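Local atomic coordinates of Atg5 (Kluyveromyces marxianus, PDB entry 3VQI), a protein that takes part in cytoplasm-to-vacuole transport and autophagic vesicle formation, and is required for selective autophagic degradation of the nucleus. Residues A[35-40]-A[55-59]; A[160-164]-A[187-192]. All blocks are in the same frame, centred on the assembly; numbering follows the deposited sequence.

Interaction 1: residues A[35-40]-A[55-59]; sequences DKSCHI and VVRKL. With SO4 (sulfate ion), chain G.
The His39 ring meets a sulfate ion, probably from the crystallisation liquor, at its edge: the sulfur lies in the ring plane, and ND1 is 2.7 Å from sulfate O1 in a hydrogen bond. The backbone N of His39 gives a second bond, 2.9 Å to sulfate O3 at an N-H...O angle of 154°, and a weak one to O1. His39, which supplies these bonds, points away from helix 55-59, whereas its neighbours Cys38 and Ile40 point toward it, Cys38 also lying beside the sulfate.

Strand and helix run roughly antiparallel, at 142° and 8.8 Å between their short axes. Ile40 carries CG1 between its backbone N and carbonyl carbon (chi1 62°), which brings CD1 to 3.6 Å from Val55 CG2, the two side chains crossing at about a right angle. Its other branch, CG2, lies 4.1 Å from Lys58 CE. Cys38 CB is reached by the aliphatic part of Lys58, CD at 3.9 Å, and by Leu59 CD2 at 4.0 Å. That same leucine methyl also rests on the backbone, 3.5 Å from Ser37 O.

In the ubiquitin-like UblA domain this is the helix packing against a sheet, here on an edge strand, 37-43. Val55 also touches Val20 and Leu119. No hydrogen bond joins the two segments, which implies that helix and strand are matched by the fit of methyl and methylene groups, while the backbone of Lys36, Cys38 and Ile40 bonds to Val22, Val20 and Val18 of strand 15-22 and His39 to the sulfate.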
# COMPACT_ATOMS: atom_id res chain seq x y z
N ASP A 35 2.71 20.57 19.29
CA ASP A 35 4.04 20.01 19.49
C ASP A 35 4.17 18.50 19.24
O ASP A 35 5.24 18.02 18.85
CB ASP A 35 4.54 20.32 20.90
CG ASP A 35 5.20 21.69 21.00
OD1 ASP A 35 4.53 22.70 20.70
OD2 ASP A 35 6.39 21.75 21.39
N LYS A 36 3.10 17.75 19.47
CA LYS A 36 3.13 16.30 19.29
C LYS A 36 2.51 15.87 17.96
O LYS A 36 2.17 14.71 17.77
CB LYS A 36 2.41 15.62 20.46
CG LYS A 36 0.93 15.92 20.55
CD LYS A 36 0.30 15.25 21.75
CE LYS A 36 -1.17 15.63 21.91
NZ LYS A 36 -1.75 15.05 23.15
N SER A 37 2.38 16.82 17.05
CA SER A 37 1.82 16.53 15.74
C SER A 37 2.75 16.96 14.63
O SER A 37 3.73 17.67 14.85
CB SER A 37 0.48 17.24 15.57
OG SER A 37 -0.51 16.69 16.41
N CYS A 38 2.43 16.52 13.42
CA CYS A 38 3.18 16.87 12.22
C CYS A 38 2.35 16.37 11.05
O CYS A 38 1.81 15.28 11.09
CB CYS A 38 4.58 16.24 12.23
SG CYS A 38 4.67 14.49 11.84
N HIS A 39 2.23 17.20 10.02
CA HIS A 39 1.46 16.81 8.85
C HIS A 39 2.44 16.54 7.72
O HIS A 39 3.36 17.31 7.48
CB HIS A 39 0.49 17.92 8.45
CG HIS A 39 -0.26 18.50 9.60
ND1 HIS A 39 0.32 19.37 10.50
CD2 HIS A 39 -1.52 18.28 10.05
CE1 HIS A 39 -0.55 19.67 11.45
NE2 HIS A 39 -1.68 19.01 11.20
N ILE A 40 2.25 15.42 7.04
CA ILE A 40 3.12 15.09 5.95
C ILE A 40 2.29 14.55 4.82
O ILE A 40 1.28 13.88 5.04
CB ILE A 40 4.15 14.05 6.37
CG1 ILE A 40 3.45 12.77 6.77
CG2 ILE A 40 4.95 14.58 7.55
CD1 ILE A 40 4.41 11.72 7.26
N VAL A 55 8.91 10.65 10.57
CA VAL A 55 7.92 10.94 11.59
C VAL A 55 8.55 10.83 12.97
O VAL A 55 8.33 11.68 13.84
CB VAL A 55 6.71 10.01 11.45
CG1 VAL A 55 5.84 10.04 12.68
CG2 VAL A 55 5.91 10.47 10.26
N VAL A 56 9.35 9.80 13.18
CA VAL A 56 10.00 9.65 14.47
C VAL A 56 10.89 10.86 14.75
O VAL A 56 10.84 11.42 15.83
CB VAL A 56 10.82 8.36 14.52
CG1 VAL A 56 11.76 8.39 15.71
CG2 VAL A 56 9.88 7.16 14.63
N ARG A 57 11.68 11.26 13.76
CA ARG A 57 12.58 12.41 13.89
C ARG A 57 11.81 13.67 14.30
O ARG A 57 12.12 14.30 15.31
CB ARG A 57 13.30 12.68 12.56
CG ARG A 57 14.49 13.67 12.63
CD ARG A 57 14.65 14.57 11.37
NE ARG A 57 14.25 13.95 10.10
CZ ARG A 57 14.71 12.79 9.63
NH1 ARG A 57 15.60 12.09 10.31
NH2 ARG A 57 14.28 12.33 8.46
N LYS A 58 10.81 14.03 13.52
CA LYS A 58 10.04 15.23 13.80
C LYS A 58 9.41 15.29 15.18
O LYS A 58 9.19 16.38 15.71
CB LYS A 58 8.93 15.43 12.78
CG LYS A 58 9.37 15.85 11.40
CD LYS A 58 8.17 16.36 10.61
CE LYS A 58 8.37 16.25 9.10
NZ LYS A 58 8.69 17.55 8.45
N LEU A 59 9.11 14.12 15.76
CA LEU A 59 8.45 14.08 17.06
C LEU A 59 9.31 13.51 18.18
O LEU A 59 8.82 13.34 19.29
CB LEU A 59 7.14 13.29 16.96
CG LEU A 59 6.24 13.64 15.77
CD1 LEU A 59 5.02 12.73 15.75
CD2 LEU A 59 5.81 15.10 15.86
S SO4 G . 3.95 20.42 10.81
O1 SO4 G . 2.68 20.22 11.54
O2 SO4 G . 5.07 20.44 11.77
O3 SO4 G . 4.16 19.32 9.85
O4 SO4 G . 3.87 21.70 10.08

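Interaction 2: residues A[160-164]-A[187-192]; sequences RIMSL and VRSKLF
In the alpha-helical bundle region, the turn between helices 135-155 and 166-178 packs on the C-terminal end of helix 181-189 and the residues that follow it, through Leu164, Arg160 and Leu191. Leu164 CD1 touches two side chains, 3.4 Å from Val187 CG1 and 3.4 Å from Leu191 CD2, while its CD2 lies 3.7 Å from Lys190 CB. Leu164 and Leu191 cross at about a right angle, and Phe172 of helix 166-178 touches both Val187 and Leu191. An alanine in place of Leu164 would remove both methyls and would probably leave a gap beside Val187, Leu191 and the Lys190 methylenes. The Lys190 side chain touches Leu164 through its methylenes, and its NZ forms a salt bridge with Asp168.

The polar side of the contact belongs to Arg160. Its chain folds back at chi2 (-71°) and again at chi3 (-78°), curling round the carbonyl of Leu191, with CB 3.3 Å from Leu191 O. That oxygen accepts a hydrogen bond from Asn155 ND2, and the guanidinium makes none across the contact: Leu191 O stands 3.7 Å above one of its faces, displaced toward the rim.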
# COMPACT_ATOMS: atom_id res chain seq x y z
N ARG A 160 9.67 -14.27 -16.42
CA ARG A 160 9.95 -12.89 -16.81
C ARG A 160 10.69 -12.08 -15.75
O ARG A 160 11.59 -11.30 -16.08
CB ARG A 160 8.64 -12.19 -17.17
CG ARG A 160 7.83 -12.92 -18.23
CD ARG A 160 8.48 -12.84 -19.60
NE ARG A 160 8.26 -11.55 -20.23
CZ ARG A 160 7.07 -11.08 -20.58
NH1 ARG A 160 5.97 -11.80 -20.37
NH2 ARG A 160 6.96 -9.88 -21.15
N ILE A 161 10.32 -12.26 -14.49
CA ILE A 161 10.93 -11.52 -13.39
C ILE A 161 12.26 -12.08 -12.89
O ILE A 161 13.13 -11.33 -12.46
CB ILE A 161 9.95 -11.36 -12.20
CG1 ILE A 161 10.52 -10.37 -11.18
CG2 ILE A 161 9.70 -12.71 -11.55
CD1 ILE A 161 9.58 -10.04 -10.04
N MET A 162 12.42 -13.40 -12.92
CA MET A 162 13.67 -14.00 -12.47
C MET A 162 14.73 -13.76 -13.54
O MET A 162 15.93 -13.90 -13.30
CB MET A 162 13.49 -15.50 -12.23
CG MET A 162 12.65 -15.84 -11.01
SD MET A 162 13.52 -15.70 -9.43
CE MET A 162 13.61 -17.44 -8.94
N SER A 163 14.27 -13.39 -14.73
CA SER A 163 15.15 -13.13 -15.87
C SER A 163 15.79 -11.74 -15.82
O SER A 163 16.82 -11.51 -16.45
CB SER A 163 14.37 -13.27 -17.18
OG SER A 163 13.87 -14.59 -17.33
N LEU A 164 15.17 -10.82 -15.08
CA LEU A 164 15.68 -9.46 -14.96
C LEU A 164 17.07 -9.43 -14.34
O LEU A 164 17.32 -10.12 -13.34
CB LEU A 164 14.73 -8.60 -14.11
CG LEU A 164 13.34 -8.32 -14.67
CD1 LEU A 164 12.54 -7.52 -13.66
CD2 LEU A 164 13.45 -7.56 -15.98
N VAL A 187 10.44 -1.55 -16.57
CA VAL A 187 10.64 -2.91 -16.06
C VAL A 187 9.31 -3.64 -15.87
O VAL A 187 9.24 -4.87 -16.01
CB VAL A 187 11.42 -2.89 -14.74
CG1 VAL A 187 11.73 -4.30 -14.29
CG2 VAL A 187 12.71 -2.10 -14.92
N ARG A 188 8.25 -2.91 -15.56
CA ARG A 188 6.94 -3.54 -15.38
C ARG A 188 6.63 -4.30 -16.67
O ARG A 188 6.10 -5.42 -16.65
CB ARG A 188 5.86 -2.49 -15.11
CG ARG A 188 4.52 -3.08 -14.67
CD ARG A 188 3.46 -1.99 -14.43
NE ARG A 188 2.43 -1.98 -15.46
CZ ARG A 188 2.65 -1.72 -16.75
NH1 ARG A 188 3.88 -1.45 -17.20
NH2 ARG A 188 1.64 -1.76 -17.61
N SER A 189 6.99 -3.68 -17.80
CA SER A 189 6.78 -4.27 -19.12
C SER A 189 7.59 -5.55 -19.28
O SER A 189 7.07 -6.57 -19.73
CB SER A 189 7.19 -3.28 -20.22
OG SER A 189 6.39 -2.12 -20.17
N LYS A 190 8.86 -5.50 -18.90
CA LYS A 190 9.71 -6.67 -19.01
C LYS A 190 9.21 -7.81 -18.12
O LYS A 190 9.82 -8.88 -18.05
CB LYS A 190 11.16 -6.31 -18.63
CG LYS A 190 11.87 -5.39 -19.63
CD LYS A 190 13.35 -5.23 -19.29
CE LYS A 190 14.05 -4.28 -20.25
NZ LYS A 190 15.49 -4.07 -19.89
N LEU A 191 8.08 -7.59 -17.45
CA LEU A 191 7.51 -8.59 -16.56
C LEU A 191 6.20 -9.15 -17.09
O LEU A 191 5.93 -10.34 -16.96
CB LEU A 191 7.29 -8.01 -15.17
CG LEU A 191 8.54 -7.63 -14.37
CD1 LEU A 191 8.14 -7.16 -12.99
CD2 LEU A 191 9.44 -8.83 -14.25
N PHE A 192 5.39 -8.29 -17.69
CA PHE A 192 4.12 -8.77 -18.20
C PHE A 192 3.48 -7.87 -19.26
O PHE A 192 3.73 -6.67 -19.30
CB PHE A 192 3.12 -8.93 -17.05
CG PHE A 192 2.30 -7.69 -16.78
CD1 PHE A 192 2.80 -6.67 -15.98
CD2 PHE A 192 1.04 -7.53 -17.37
CE1 PHE A 192 2.07 -5.50 -15.79
CE2 PHE A 192 0.31 -6.37 -17.18
CZ PHE A 192 0.82 -5.35 -16.39

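Interactions 1 and 2 lie on opposite sides of the chain's centre, 38 Å apart between their centres and about 25 Å between nearest atoms, and they share no element. The first joins a helix to an edge strand within the UblA range; the second joins a turn to a helix end within the helical bundle range. Both are partly buried, with exposed residues at their margins, cover similar areas (296 and 339 Å²) and lack hydrogen bonds between their segments. Their polar parts differ: at 35-40 backbone and ring nitrogens bind an anion at the strand's outer edge, whereas at 160-164 an arginine lies against carbonyl oxygens where a helix ends.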